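Local coordinates for protein listeriolysin O (Listeria monocytogenes, PDB 4CDB) that binds cholesterol-containing host membranes and, after a major conformational change, inserts into them as an oligomeric pore that lyses the cell, at residues 127-131 with 146-150; 214-218 with 342-348. All coordinates share one frame; numbering follows the deposited sequence.

Interaction 1: 127-131 with 146-150; sequences DNKIV and TLVER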
# COMPACT_ATOMS: atom_id res chain seq x y z
N ASP A 127 -3.03 36.31 -15.69
CA ASP A 127 -3.46 35.28 -16.63
C ASP A 127 -4.01 34.02 -15.96
O ASP A 127 -4.87 33.34 -16.52
CB ASP A 127 -2.30 34.89 -17.56
CG ASP A 127 -2.48 35.41 -18.98
OD1 ASP A 127 -3.64 35.65 -19.38
OD2 ASP A 127 -1.46 35.57 -19.69
N ASN A 128 -3.49 33.69 -14.78
CA ASN A 128 -3.88 32.45 -14.11
C ASN A 128 -5.17 32.53 -13.30
O ASN A 128 -5.56 31.56 -12.65
CB ASN A 128 -2.73 31.92 -13.24
CG ASN A 128 -2.23 32.95 -12.23
OD1 ASN A 128 -2.93 33.90 -11.89
ND2 ASN A 128 -1.01 32.75 -11.74
N LYS A 129 -5.84 33.68 -13.35
CA LYS A 129 -7.05 33.89 -12.56
C LYS A 129 -8.27 34.17 -13.43
O LYS A 129 -8.14 34.65 -14.56
CB LYS A 129 -6.85 35.03 -11.56
CG LYS A 129 -5.67 34.85 -10.63
CD LYS A 129 -5.46 36.09 -9.76
CE LYS A 129 -4.15 36.01 -9.00
NZ LYS A 129 -4.05 34.78 -8.17
N ILE A 130 -9.46 33.89 -12.89
CA ILE A 130 -10.71 34.21 -13.57
C ILE A 130 -11.87 34.30 -12.57
O ILE A 130 -11.97 33.49 -11.64
CB ILE A 130 -11.04 33.20 -14.70
CG1 ILE A 130 -12.32 33.61 -15.44
CG2 ILE A 130 -11.16 31.78 -14.14
CD1 ILE A 130 -12.67 32.69 -16.60
N VAL A 131 -12.72 35.31 -12.74
CA VAL A 131 -13.86 35.51 -11.85
C VAL A 131 -15.07 34.71 -12.33
O VAL A 131 -15.43 34.76 -13.51
CB VAL A 131 -14.24 37.00 -11.76
CG1 VAL A 131 -15.41 37.19 -10.81
CG2 VAL A 131 -13.05 37.82 -11.29
N THR A 146 -11.65 27.10 -19.33
CA THR A 146 -11.21 28.38 -19.89
C THR A 146 -9.75 28.66 -19.52
O THR A 146 -8.96 29.10 -20.36
CB THR A 146 -12.10 29.54 -19.41
OG1 THR A 146 -13.47 29.25 -19.72
CG2 THR A 146 -11.70 30.84 -20.08
N LEU A 147 -9.39 28.38 -18.27
CA LEU A 147 -8.02 28.56 -17.80
C LEU A 147 -7.05 27.61 -18.49
O LEU A 147 -5.94 28.01 -18.87
CB LEU A 147 -7.94 28.38 -16.28
CG LEU A 147 -8.59 29.45 -15.41
CD1 LEU A 147 -8.44 29.10 -13.93
CD2 LEU A 147 -8.01 30.83 -15.70
N VAL A 148 -7.46 26.36 -18.65
CA VAL A 148 -6.63 25.35 -19.30
C VAL A 148 -6.37 25.70 -20.77
O VAL A 148 -5.25 25.57 -21.26
CB VAL A 148 -7.27 23.95 -19.21
CG1 VAL A 148 -6.57 22.97 -20.14
CG2 VAL A 148 -7.23 23.43 -17.78
N GLU A 149 -7.40 26.16 -21.46
CA GLU A 149 -7.26 26.58 -22.86
C GLU A 149 -6.37 27.81 -22.99
O GLU A 149 -5.62 27.93 -23.95
CB GLU A 149 -8.63 26.84 -23.49
CG GLU A 149 -9.34 25.59 -23.95
CD GLU A 149 -8.52 24.77 -24.93
OE1 GLU A 149 -7.92 25.37 -25.85
OE2 GLU A 149 -8.48 23.53 -24.79
N ARG A 150 -6.48 28.71 -22.03
CA ARG A 150 -5.66 29.92 -22.02
C ARG A 150 -4.17 29.59 -21.91
O ARG A 150 -3.33 30.25 -22.52
CB ARG A 150 -6.10 30.87 -20.90
CG ARG A 150 -6.77 32.14 -21.41
CD ARG A 150 -7.79 32.70 -20.42
NE ARG A 150 -7.19 33.11 -19.15
CZ ARG A 150 -7.85 33.74 -18.19
NH1 ARG A 150 -9.13 34.04 -18.34
NH2 ARG A 150 -7.23 34.08 -17.06

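Interaction 2: 214-218 with 342-348; sequences KQIYY and TPGVPIA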
# COMPACT_ATOMS: atom_id res chain seq x y z
N LYS A 214 -0.42 8.87 -8.31
CA LYS A 214 -1.07 10.06 -8.85
C LYS A 214 -0.11 10.90 -9.70
O LYS A 214 0.99 11.22 -9.27
CB LYS A 214 -1.66 10.93 -7.74
CG LYS A 214 -2.85 10.33 -7.00
CD LYS A 214 -3.51 11.37 -6.10
CE LYS A 214 -4.70 10.80 -5.35
NZ LYS A 214 -4.29 9.75 -4.36
N GLN A 215 -0.56 11.24 -10.90
CA GLN A 215 0.14 12.19 -11.74
C GLN A 215 -0.71 13.45 -11.89
O GLN A 215 -1.67 13.49 -12.66
CB GLN A 215 0.46 11.58 -13.11
CG GLN A 215 1.51 10.47 -13.05
CD GLN A 215 1.53 9.62 -14.30
OE1 GLN A 215 0.50 9.35 -14.90
NE2 GLN A 215 2.73 9.18 -14.70
N ILE A 216 -0.35 14.48 -11.13
CA ILE A 216 -1.13 15.72 -11.09
C ILE A 216 -0.61 16.73 -12.11
O ILE A 216 0.54 17.16 -12.03
CB ILE A 216 -1.12 16.35 -9.69
CG1 ILE A 216 -1.55 15.32 -8.64
CG2 ILE A 216 -2.00 17.59 -9.65
CD1 ILE A 216 -1.33 15.76 -7.21
N TYR A 217 -1.46 17.10 -13.06
CA TYR A 217 -1.07 18.02 -14.12
C TYR A 217 -1.20 19.47 -13.68
O TYR A 217 -0.39 20.32 -14.05
CB TYR A 217 -1.91 17.77 -15.37
CG TYR A 217 -1.80 16.37 -15.92
CD1 TYR A 217 -0.61 15.66 -15.80
CD2 TYR A 217 -2.88 15.75 -16.54
CE1 TYR A 217 -0.50 14.37 -16.30
CE2 TYR A 217 -2.77 14.46 -17.04
CZ TYR A 217 -1.58 13.78 -16.91
OH TYR A 217 -1.47 12.50 -17.40
N TYR A 218 -2.23 19.75 -12.88
CA TYR A 218 -2.45 21.10 -12.37
C TYR A 218 -3.43 21.12 -11.20
O TYR A 218 -4.21 20.18 -11.01
CB TYR A 218 -2.94 22.04 -13.48
CG TYR A 218 -4.19 21.56 -14.19
CD1 TYR A 218 -5.45 21.92 -13.74
CD2 TYR A 218 -4.11 20.76 -15.32
CE1 TYR A 218 -6.60 21.49 -14.39
CE2 TYR A 218 -5.24 20.32 -15.98
CZ TYR A 218 -6.49 20.69 -15.51
OH TYR A 218 -7.62 20.26 -16.16
N THR A 342 -5.13 14.54 -23.19
CA THR A 342 -5.45 14.00 -21.88
C THR A 342 -5.36 15.09 -20.81
O THR A 342 -4.30 15.31 -20.23
CB THR A 342 -4.53 12.82 -21.51
OG1 THR A 342 -3.18 13.28 -21.41
CG2 THR A 342 -4.61 11.73 -22.57
N PRO A 343 -6.49 15.77 -20.54
CA PRO A 343 -6.52 16.93 -19.65
C PRO A 343 -6.54 16.56 -18.17
O PRO A 343 -6.21 17.40 -17.33
CB PRO A 343 -7.83 17.64 -20.03
CG PRO A 343 -8.49 16.78 -21.10
CD PRO A 343 -7.82 15.44 -21.05
N GLY A 344 -6.92 15.33 -17.86
CA GLY A 344 -6.95 14.87 -16.48
C GLY A 344 -8.31 15.05 -15.82
O GLY A 344 -9.12 15.87 -16.24
N VAL A 345 -8.55 14.26 -14.78
CA VAL A 345 -9.80 14.30 -14.04
C VAL A 345 -9.50 14.64 -12.59
O VAL A 345 -8.36 14.51 -12.15
CB VAL A 345 -10.53 12.94 -14.12
CG1 VAL A 345 -10.81 12.57 -15.57
CG2 VAL A 345 -9.71 11.86 -13.43
N PRO A 346 -10.52 15.10 -11.83
CA PRO A 346 -10.29 15.31 -10.40
C PRO A 346 -9.88 14.01 -9.70
O PRO A 346 -10.55 12.99 -9.86
CB PRO A 346 -11.66 15.78 -9.90
CG PRO A 346 -12.32 16.38 -11.10
CD PRO A 346 -11.86 15.53 -12.25
N ILE A 347 -8.79 14.05 -8.95
CA ILE A 347 -8.28 12.86 -8.27
C ILE A 347 -8.00 13.11 -6.80
O ILE A 347 -7.80 12.17 -6.03
CB ILE A 347 -7.02 12.31 -8.97
CG1 ILE A 347 -5.98 13.42 -9.16
CG2 ILE A 347 -7.38 11.68 -10.31
CD1 ILE A 347 -4.74 12.96 -9.91
N ALA A 348 -7.98 14.38 -6.41
CA ALA A 348 -7.77 14.76 -5.01
C ALA A 348 -8.21 16.20 -4.80
O ALA A 348 -8.22 17.00 -5.73
CB ALA A 348 -6.31 14.60 -4.63
O HOH W 1 -2.92 11.34 -18.99

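Interaction 1: 127-131 with 146-150
Arg150 of helix 137-152 reaches the loop that leads into strand 129-132 and the strand's first residue, giving one nitrogen, NH2, to two backbone carbonyls. The bond from Arg150 NH2 to Asp127 O is nearly straight at the hydrogen (168°), with the oxygen in the guanidinium plane although the nitrogen stands above the carbonyl plane; it is unusually short at 2.5 Å, so its exact length is doubtful. The second, Arg150 NH2 to Lys129 O at 2.7 Å, is more bent. A turn at chi3 (63°) folds the arginine chain to bring its guanidinium edge to both oxygens, and this double grip should limit its rotation. One face of the group carries Leu147 CD2, offset toward the rim.

The apolar half is made by Ile130, whose CG2 packs against Leu147 CD2 at 3.6 Å. Its CG1 branch lies anti to the backbone N and extends CD1 to Thr146 CG2 at 4.1 Å, the two side chains crossing near a right angle. Thr146 OG1 turns back to Asn142 O of its own helix. Leu147 also touches Ile118 of strand 114-118. The strand and helix segments run at 146° with axes 9.6 Å apart: a helix packed on an edge strand of an antiparallel sheet, its arginine bridging the loop carbonyl of Asp127 and the first strand carbonyl, that of Lys129.

Interaction 2: 214-218 with 342-348
In the classic beta bulge of strand 207-222, where Tyr217 and Tyr218 both face Tyr260, both tyrosine rings reach the loop that leads into strand 345-353. Tyr217 brings the edge of its ring to this loop: CD2 lies 3.8 Å from Pro343 O, which sits near the ring plane, and CE2 is 3.6 Å from Thr342 O, approached obliquely. Its chi1 of -59° puts CG anti to the carbonyl carbon, and from there the ring reaches toward the loop, its CD2-CE2 edge nearest it. Tyr217 OH is hydrogen-bonded to Gly335 O, while Phe338 meets the ring. A water lies 3.1 Å from Thr342 OG1 and suspiciously close to Tyr217 OH, so this bridge is doubtful.

Gly344 takes a positive phi (94°) where Gly344 CA lies 4.2 Å from Tyr217 CD2. Tyr218 comes to the same loop with the outer end of its ring, placing CE2 3.4 Å from Pro343 O, oblique to the ring.

Farther along, Ile347 CD1 meets Ile216 CG1 at 4.2 Å, the side chains crossing at a slant, and Lys214 passes its CE 3.5 Å from Ile347 O. The lysine chain bends at its last torsion, and NZ is hydrogen-bonded to Gln78 and Gln263. The strand axes are 8.7 Å apart at 122°. These are two strands of one curled or branched antiparallel sheet, both paired with strand 252-260 and joined here by side chains, not by clear hydrogen bonds of their own.

Interactions 1 and 2 lie about 17 Å apart, centre to centre, and interaction 1 is complete in the sequence before interaction 2 begins. They meet directly: Val148 CG2 of the helix in interaction 1 packs 3.6 Å from Tyr218 OH of interaction 2. A second route runs through the curled antiparallel sheet, since strand 114-118 pairs with both 129-132 and 207-222. Their surroundings differ, interaction 1 being partly buried and interaction 2 buried. The sodium ions are also unequally placed, about 14 Å from the Thr146 side chain but about 4 Å from that of Lys214, whose partner Gln78 is a sodium ligand.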